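Putative ADP-Ribosyltransferase Scabin (PDB 5EWY) probably transfers ADP-ribose from NAD+ to DNA as a secreted toxin of the mono-ADP-ribosyltransferase family. Local coordinates at residues P43-D47 / P48-A52; Y120-D123 / L124-T127. One frame throughout, in Å; residues are numbered along the deposited sequence.

Contact 1: P43-D47 / P48-A52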
ATOM      1  N   PRO A  43       3.279  13.734  10.815  1.00 35.12           N
ATOM      2  CA  PRO A  43       3.367  14.843   9.856  1.00 35.89           C
ATOM      3  C   PRO A  43       2.317  14.698   8.772  1.00 35.26           C
ATOM      4  O   PRO A  43       2.016  13.592   8.332  1.00 34.60           O
ATOM      5  CB  PRO A  43       4.771  14.691   9.256  1.00 45.30           C
ATOM      6  CG  PRO A  43       5.459  13.631  10.052  1.00 33.69           C
ATOM      7  CD  PRO A  43       4.431  12.823  10.719  1.00 34.41           C
ATOM      8  N   ARG A  44       1.797  15.828   8.301  1.00 36.26           N
ATOM      9  CA  ARG A  44       0.734  15.840   7.302  1.00 44.35           C
ATOM     10  C   ARG A  44       1.186  16.692   6.130  1.00 37.31           C
ATOM     11  O   ARG A  44       1.450  17.885   6.295  1.00 37.60           O
ATOM     12  CB  ARG A  44      -0.564  16.392   7.896  1.00 67.38           C
ATOM     13  CG  ARG A  44      -1.199  15.486   8.944  1.00 93.96           C
ATOM     14  CD  ARG A  44      -2.265  16.211   9.757  1.00117.47           C
ATOM     15  NE  ARG A  44      -1.707  17.333  10.508  1.00130.08           N
ATOM     16  CZ  ARG A  44      -2.374  18.042  11.414  1.00140.36           C
ATOM     17  NH1 ARG A  44      -3.636  17.750  11.699  1.00145.38           N
ATOM     18  NH2 ARG A  44      -1.774  19.044  12.040  1.00144.48           N
ATOM     19  N   PHE A  45       1.265  16.090   4.949  1.00 36.45           N
ATOM     20  CA  PHE A  45       1.673  16.810   3.753  1.00 35.84           C
ATOM     21  C   PHE A  45       0.480  17.519   3.126  1.00 39.93           C
ATOM     22  O   PHE A  45      -0.661  17.059   3.205  1.00 42.13           O
ATOM     23  CB  PHE A  45       2.296  15.847   2.737  1.00 35.66           C
ATOM     24  CG  PHE A  45       3.624  15.314   3.167  1.00 32.91           C
ATOM     25  CD1 PHE A  45       3.701  14.174   3.936  1.00 33.97           C
ATOM     26  CD2 PHE A  45       4.801  15.972   2.831  1.00 38.50           C
ATOM     27  CE1 PHE A  45       4.928  13.692   4.359  1.00 33.38           C
ATOM     28  CE2 PHE A  45       6.026  15.484   3.237  1.00 37.71           C
ATOM     29  CZ  PHE A  45       6.090  14.350   4.005  1.00 37.48           C
ATOM     30  N   ASP A  46       0.765  18.657   2.497  1.00 38.32           N
ATOM     31  CA  ASP A  46      -0.274  19.387   1.785  1.00 39.46           C
ATOM     32  C   ASP A  46      -0.824  18.547   0.644  1.00 47.37           C
ATOM     33  O   ASP A  46      -2.035  18.527   0.400  1.00 45.30           O
ATOM     34  CB  ASP A  46       0.308  20.685   1.238  1.00 45.37           C
ATOM     35  CG  ASP A  46      -0.762  21.664   0.797  1.00 67.18           C
ATOM     36  OD1 ASP A  46      -1.919  21.535   1.258  1.00 58.78           O
ATOM     37  OD2 ASP A  46      -0.441  22.563  -0.008  1.00 79.17           O
ATOM     38  N   ASP A  47       0.058  17.832  -0.047  1.00 40.01           N
ATOM     39  CA  ASP A  47      -0.311  17.059  -1.229  1.00 36.25           C
ATOM     40  C   ASP A  47      -0.825  15.687  -0.800  1.00 38.09           C
ATOM     41  O   ASP A  47      -0.064  14.912  -0.204  1.00 33.75           O
ATOM     42  CB  ASP A  47       0.916  16.922  -2.119  1.00 35.68           C
ATOM     43  CG  ASP A  47       0.664  16.121  -3.361  1.00 42.87           C
ATOM     44  OD1 ASP A  47      -0.494  15.726  -3.599  1.00 40.55           O
ATOM     45  OD2 ASP A  47       1.645  15.919  -4.106  1.00 47.58           O
ATOM     46  N   PRO A  48      -2.091  15.342  -1.074  1.00 35.66           N
ATOM     47  CA  PRO A  48      -2.614  14.057  -0.594  1.00 39.35           C
ATOM     48  C   PRO A  48      -1.998  12.859  -1.287  1.00 28.37           C
ATOM     49  O   PRO A  48      -2.094  11.753  -0.749  1.00 31.73           O
ATOM     50  CB  PRO A  48      -4.117  14.158  -0.880  1.00 44.59           C
ATOM     51  CG  PRO A  48      -4.202  15.050  -2.057  1.00 47.55           C
ATOM     52  CD  PRO A  48      -3.061  16.034  -1.943  1.00 46.10           C
ATOM     53  N   VAL A  49      -1.352  13.059  -2.441  1.00 32.34           N
ATOM     54  CA  VAL A  49      -0.632  11.985  -3.120  1.00 27.03           C
ATOM     55  C   VAL A  49       0.848  12.322  -3.190  1.00 29.79           C
ATOM     56  O   VAL A  49       1.539  11.979  -4.151  1.00 31.83           O
ATOM     57  CB  VAL A  49      -1.226  11.675  -4.506  1.00 30.28           C
ATOM     58  CG1 VAL A  49      -2.645  11.148  -4.356  1.00 33.19           C
ATOM     59  CG2 VAL A  49      -1.188  12.895  -5.416  1.00 33.21           C
ATOM     60  N   HIS A  50       1.350  12.973  -2.142  1.00 27.41           N
ATOM     61  CA  HIS A  50       2.784  13.194  -2.015  1.00 29.02           C
ATOM     62  C   HIS A  50       3.582  11.933  -2.290  1.00 29.50           C
ATOM     63  O   HIS A  50       4.686  11.996  -2.838  1.00 32.77           O
ATOM     64  CB  HIS A  50       3.098  13.692  -0.603  1.00 31.01           C
ATOM     65  CG  HIS A  50       4.556  13.892  -0.356  1.00 36.15           C
ATOM     66  ND1 HIS A  50       5.282  14.869  -1.001  1.00 41.97           N
ATOM     67  CD2 HIS A  50       5.430  13.233   0.440  1.00 35.12           C
ATOM     68  CE1 HIS A  50       6.541  14.812  -0.601  1.00 37.34           C
ATOM     69  NE2 HIS A  50       6.656  13.836   0.279  1.00 38.53           N
ATOM     70  N   ALA A  51       3.054  10.774  -1.894  1.00 26.93           N
ATOM     71  CA  ALA A  51       3.809   9.539  -1.985  1.00 24.63           C
ATOM     72  C   ALA A  51       3.817   8.940  -3.382  1.00 24.16           C
ATOM     73  O   ALA A  51       4.557   7.987  -3.604  1.00 24.31           O
ATOM     74  CB  ALA A  51       3.205   8.501  -1.049  1.00 27.29           C
ATOM     75  N   ALA A  52       3.063   9.497  -4.316  1.00 25.60           N
ATOM     76  CA  ALA A  52       2.802   8.816  -5.579  1.00 24.08           C
ATOM     77  C   ALA A  52       4.080   8.611  -6.392  1.00 27.66           C
ATOM     78  O   ALA A  52       4.885   9.532  -6.572  1.00 29.70           O
ATOM     79  CB  ALA A  52       1.798   9.634  -6.381  1.00 25.47           C
TER
HETATM   80  O   HOH W   1       2.665  13.828  -6.223  1.00 46.75           O
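Asp47 and Pro48 open a type I beta turn that runs to His50, in the loop before strand 75-79. Pro48 occupies the second position of this turn; its ring nitrogen has no hydrogen to give, and the ring also rests on Trp68. Val49 follows, and its amide N donates to Asp47 OD1 at 3.0 Å, approaching from above the carboxylate plane. That approach depends on Asp47 CG standing opposite the backbone N (chi1 179°), which carries the carboxylate over the turn; the same OD1 lies 3.4 Å from Val49 CG2. One water donates to both Asp47 OD2 and Val49 O, tying the second carboxylate oxygen to the same turn. At His50 the backbone closes the turn, His50 N to Asp47 O at 3.1 Å. The imidazole lies over a face of the Phe45 ring in an offset stack, the planes 11° apart and the centroids separated by 4.0 Å; the closest approach within it is Phe45 CE2 to His50 NE2, 3.4 Å. A second type I turn, Val49 to Ala52, overlaps the first and is closed by Ala52 N on Val49 O at 2.9 Å. Arg168 NH1 binds this end of the loop, donating to the backbone oxygens His50 O and Ala52 O.

Contact 2: Y120-D123 / L124-T127. With 5TQ (4-(8-fluoranyl-6-oxidanylidene-1,3,4,5-tetrahydrobenzo[c][1,6]naphthyridin-2-yl)butanoic acid), chain B.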
ATOM      1  N   TYR A 120      -3.266  -2.359   6.542  1.00 15.01           N
ATOM      2  CA  TYR A 120      -2.847  -2.146   7.912  1.00 14.20           C
ATOM      3  C   TYR A 120      -2.406  -3.435   8.595  1.00 14.86           C
ATOM      4  O   TYR A 120      -1.793  -3.377   9.668  1.00 16.51           O
ATOM      5  CB  TYR A 120      -4.024  -1.587   8.719  1.00 15.75           C
ATOM      6  CG  TYR A 120      -4.473  -0.179   8.409  1.00 14.74           C
ATOM      7  CD1 TYR A 120      -3.720   0.912   8.805  1.00 15.15           C
ATOM      8  CD2 TYR A 120      -5.719   0.065   7.833  1.00 15.06           C
ATOM      9  CE1 TYR A 120      -4.152   2.206   8.584  1.00 16.61           C
ATOM     10  CE2 TYR A 120      -6.150   1.367   7.595  1.00 17.58           C
ATOM     11  CZ  TYR A 120      -5.366   2.426   8.002  1.00 17.29           C
ATOM     12  OH  TYR A 120      -5.772   3.726   7.792  1.00 20.17           O
ATOM     13  N   ASP A 121      -2.702  -4.596   8.014  1.00 15.81           N
ATOM     14  CA  ASP A 121      -2.529  -5.901   8.662  1.00 14.97           C
ATOM     15  C   ASP A 121      -1.228  -6.556   8.208  1.00 15.08           C
ATOM     16  O   ASP A 121      -1.121  -7.037   7.059  1.00 14.99           O
ATOM     17  CB  ASP A 121      -3.732  -6.770   8.294  1.00 14.64           C
ATOM     18  CG  ASP A 121      -3.711  -8.128   8.940  1.00 18.68           C
ATOM     19  OD1 ASP A 121      -2.789  -8.442   9.709  1.00 18.40           O
ATOM     20  OD2 ASP A 121      -4.669  -8.905   8.649  1.00 23.16           O
ATOM     21  N   HIS A 122      -0.256  -6.611   9.120  1.00 14.26           N
ATOM     22  CA  HIS A 122       1.010  -7.280   8.865  1.00 13.36           C
ATOM     23  C   HIS A 122       0.831  -8.686   8.311  1.00 14.25           C
ATOM     24  O   HIS A 122       1.668  -9.147   7.515  1.00 15.58           O
ATOM     25  CB  HIS A 122       1.815  -7.315  10.160  1.00 14.40           C
ATOM     26  CG  HIS A 122       3.065  -8.130  10.051  1.00 15.82           C
ATOM     27  ND1 HIS A 122       3.090  -9.489  10.270  1.00 16.19           N
ATOM     28  CD2 HIS A 122       4.320  -7.791   9.663  1.00 17.84           C
ATOM     29  CE1 HIS A 122       4.303  -9.950  10.044  1.00 17.57           C
ATOM     30  NE2 HIS A 122       5.074  -8.943   9.675  1.00 19.98           N
ATOM     31  N   ASP A 123      -0.193  -9.388   8.769  1.00 15.96           N
ATOM     32  CA  ASP A 123      -0.390 -10.810   8.475  1.00 15.24           C
ATOM     33  C   ASP A 123      -1.249 -11.096   7.243  1.00 15.51           C
ATOM     34  O   ASP A 123      -1.531 -12.266   6.973  1.00 17.43           O
ATOM     35  CB  ASP A 123      -1.009 -11.516   9.682  1.00 14.93           C
ATOM     36  CG  ASP A 123      -0.121 -11.486  10.880  1.00 18.77           C
ATOM     37  OD1 ASP A 123       1.111 -11.459  10.737  1.00 18.44           O
ATOM     38  OD2 ASP A 123      -0.690 -11.461  11.975  1.00 30.40           O
ATOM     39  N   LEU A 124      -1.686 -10.078   6.510  1.00 14.54           N
ATOM     40  CA  LEU A 124      -2.576 -10.358   5.396  1.00 13.48           C
ATOM     41  C   LEU A 124      -1.871 -11.193   4.342  1.00 14.90           C
ATOM     42  O   LEU A 124      -2.529 -11.896   3.560  1.00 15.43           O
ATOM     43  CB  LEU A 124      -3.112  -9.048   4.803  1.00 14.40           C
ATOM     44  CG  LEU A 124      -4.293  -9.262   3.818  1.00 15.32           C
ATOM     45  CD1 LEU A 124      -5.504  -9.673   4.586  1.00 19.68           C
ATOM     46  CD2 LEU A 124      -4.563  -7.977   3.109  1.00 16.05           C
ATOM     47  N   TYR A 125      -0.552 -11.148   4.294  1.00 14.14           N
ATOM     48  CA  TYR A 125       0.205 -11.962   3.347  1.00 17.91           C
ATOM     49  C   TYR A 125      -0.159 -13.435   3.449  1.00 17.47           C
ATOM     50  O   TYR A 125      -0.053 -14.167   2.456  1.00 18.96           O
ATOM     51  CB  TYR A 125       1.725 -11.772   3.561  1.00 17.68           C
ATOM     52  CG  TYR A 125       2.283 -12.473   4.779  1.00 16.67           C
ATOM     53  CD1 TYR A 125       2.760 -13.769   4.717  1.00 18.80           C
ATOM     54  CD2 TYR A 125       2.364 -11.812   5.998  1.00 16.27           C
ATOM     55  CE1 TYR A 125       3.251 -14.397   5.838  1.00 17.86           C
ATOM     56  CE2 TYR A 125       2.856 -12.435   7.120  1.00 17.50           C
ATOM     57  CZ  TYR A 125       3.324 -13.718   7.032  1.00 17.15           C
ATOM     58  OH  TYR A 125       3.791 -14.416   8.116  1.00 18.36           O
ATOM     59  N   LYS A 126      -0.609 -13.894   4.621  1.00 17.06           N
ATOM     60  CA  LYS A 126      -0.956 -15.298   4.805  1.00 18.32           C
ATOM     61  C   LYS A 126      -2.165 -15.700   3.975  1.00 19.30           C
ATOM     62  O   LYS A 126      -2.375 -16.901   3.765  1.00 22.64           O
ATOM     63  CB  LYS A 126      -1.225 -15.579   6.288  1.00 18.52           C
ATOM     64  CG  LYS A 126      -0.016 -15.339   7.188  1.00 18.86           C
ATOM     65  CD  LYS A 126      -0.345 -15.666   8.622  1.00 19.98           C
ATOM     66  CE  LYS A 126       0.880 -15.458   9.516  1.00 22.99           C
ATOM     67  NZ  LYS A 126       1.867 -16.543   9.328  1.00 23.19           N
ATOM     68  N   THR A 127      -2.967 -14.728   3.516  1.00 19.21           N
ATOM     69  CA  THR A 127      -4.133 -15.031   2.696  1.00 18.94           C
ATOM     70  C   THR A 127      -3.832 -15.006   1.215  1.00 20.97           C
ATOM     71  O   THR A 127      -4.691 -15.431   0.437  1.00 26.26           O
ATOM     72  CB  THR A 127      -5.276 -14.040   2.962  1.00 22.02           C
ATOM     73  OG1 THR A 127      -4.990 -12.751   2.395  1.00 22.75           O
ATOM     74  CG2 THR A 127      -5.577 -13.921   4.423  1.00 25.62           C
TER
HETATM   75  N12 5TQ B 301      -3.505  -7.777  -5.496  1.00 27.46           N
HETATM   76  C13 5TQ B 301      -2.247  -8.214  -5.436  1.00 35.37           C
HETATM   77  C15 5TQ B 301      -4.316  -7.987  -6.738  1.00 29.38           C
HETATM   78  C17 5TQ B 301      -3.400  -6.588  -8.655  1.00 39.96           C
HETATM   79  C01 5TQ B 301      -3.761  -5.726   0.291  1.00 19.58           C
HETATM   80  C02 5TQ B 301      -5.085  -5.308   0.303  1.00 19.63           C
HETATM   81  C03 5TQ B 301      -5.890  -5.448  -0.822  1.00 21.12           C
HETATM   82  C04 5TQ B 301      -5.357  -5.995  -1.982  1.00 22.44           C
HETATM   83  C05 5TQ B 301      -4.023  -6.447  -2.016  1.00 20.36           C
HETATM   84  C06 5TQ B 301      -3.227  -6.290  -0.868  1.00 19.35           C
HETATM   85  C07 5TQ B 301      -1.849  -6.765  -0.881  1.00 19.41           C
HETATM   86  C08 5TQ B 301      -3.444  -7.025  -3.205  1.00 20.85           C
HETATM   87  C09 5TQ B 301      -2.086  -7.447  -3.131  1.00 23.81           C
HETATM   88  N10 5TQ B 301      -1.339  -7.291  -2.011  1.00 18.61           N
HETATM   89  C11 5TQ B 301      -4.117  -7.237  -4.416  1.00 25.78           C
HETATM   90  C14 5TQ B 301      -1.495  -8.033  -4.321  1.00 22.58           C
HETATM   91  C16 5TQ B 301      -3.558  -7.973  -8.059  1.00 39.05           C
HETATM   92  C18 5TQ B 301      -2.179  -5.884  -8.096  1.00 44.55           C
HETATM   93  O19 5TQ B 301      -1.121  -6.648   0.139  1.00 17.62           O
HETATM   94  F20 5TQ B 301      -5.589  -4.779   1.419  1.00 21.50           F
HETATM   95  O21 5TQ B 301      -1.409  -5.277  -8.885  1.00 32.28           O
HETATM   96  O22 5TQ B 301      -1.955  -5.921  -6.873  1.00 26.11           O
HETATM   97  O   HOH W   2       0.620  -8.375   4.648  1.00 15.16           O
HETATM   98  O   HOH W   3       4.182 -13.052  10.540  1.00 22.29           O
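A type I beta turn from Asp121 to Leu124 leads straight into the 3-10 segment 124-127, in the loop between strands 115-119 and 133-137 that lends Leu124 to the inhibitor pocket. Leu124 N closes the turn on Asp121 O at 3.1 Å with a nearly straight N-H (171°), and Asp121 OD1 accepts from Asp123 N, an Asx turn laid over the same bend. Two residues further on, Lys126 N bonds to Asp123 O. Leu124 faces the ligand with one branch: Leu124 CD2 is 3.7 Å from C01 of the inhibitor 5TQ, on its fluorine-bearing ring, and also lies near the fluorine. Within the turn, His122 ND1 donates to Asp123 OD1 at 2.8 Å, the carboxylate oxygen lying close to the imidazole plane, while His122 NE2 bonds to Tyr136. Tyr125 turns its edge toward the face of His122, planes 87° apart and centroids 6.0 Å away, an offset edge-to-face pair. Its CG sits between the backbone N and the carbonyl carbon (chi1 75°), which brings Tyr125 CD2 to 3.1 Å from His122 O, in the ring plane. Lys126 CG lies over one face of that phenol, and its bent chain delivers Lys126 NZ to Arg183 O and, at 3.1 Å, to Tyr125 OH.

In the fold
Both contacts are short-range bends closed by a type I turn with an aspartate at its first position, yet they serve different places. Contact 1 is a surface contact in the loop before strand 75-79, with none of its touching residues buried; contact 2 is partly buried, Leu124 and Tyr125 being enclosed. Their centres lie 25 Å apart, on opposite sides of the chain's centre, and they do not touch. Chemistry follows position: the aromatic pair of 43-52 has nearly parallel planes in an offset stack, whereas that of 120-127 is almost perpendicular and accompanied by a histidine-carboxylate bond and a lysine. Of the two, contact 2 alone supplies a residue to the inhibitor pocket.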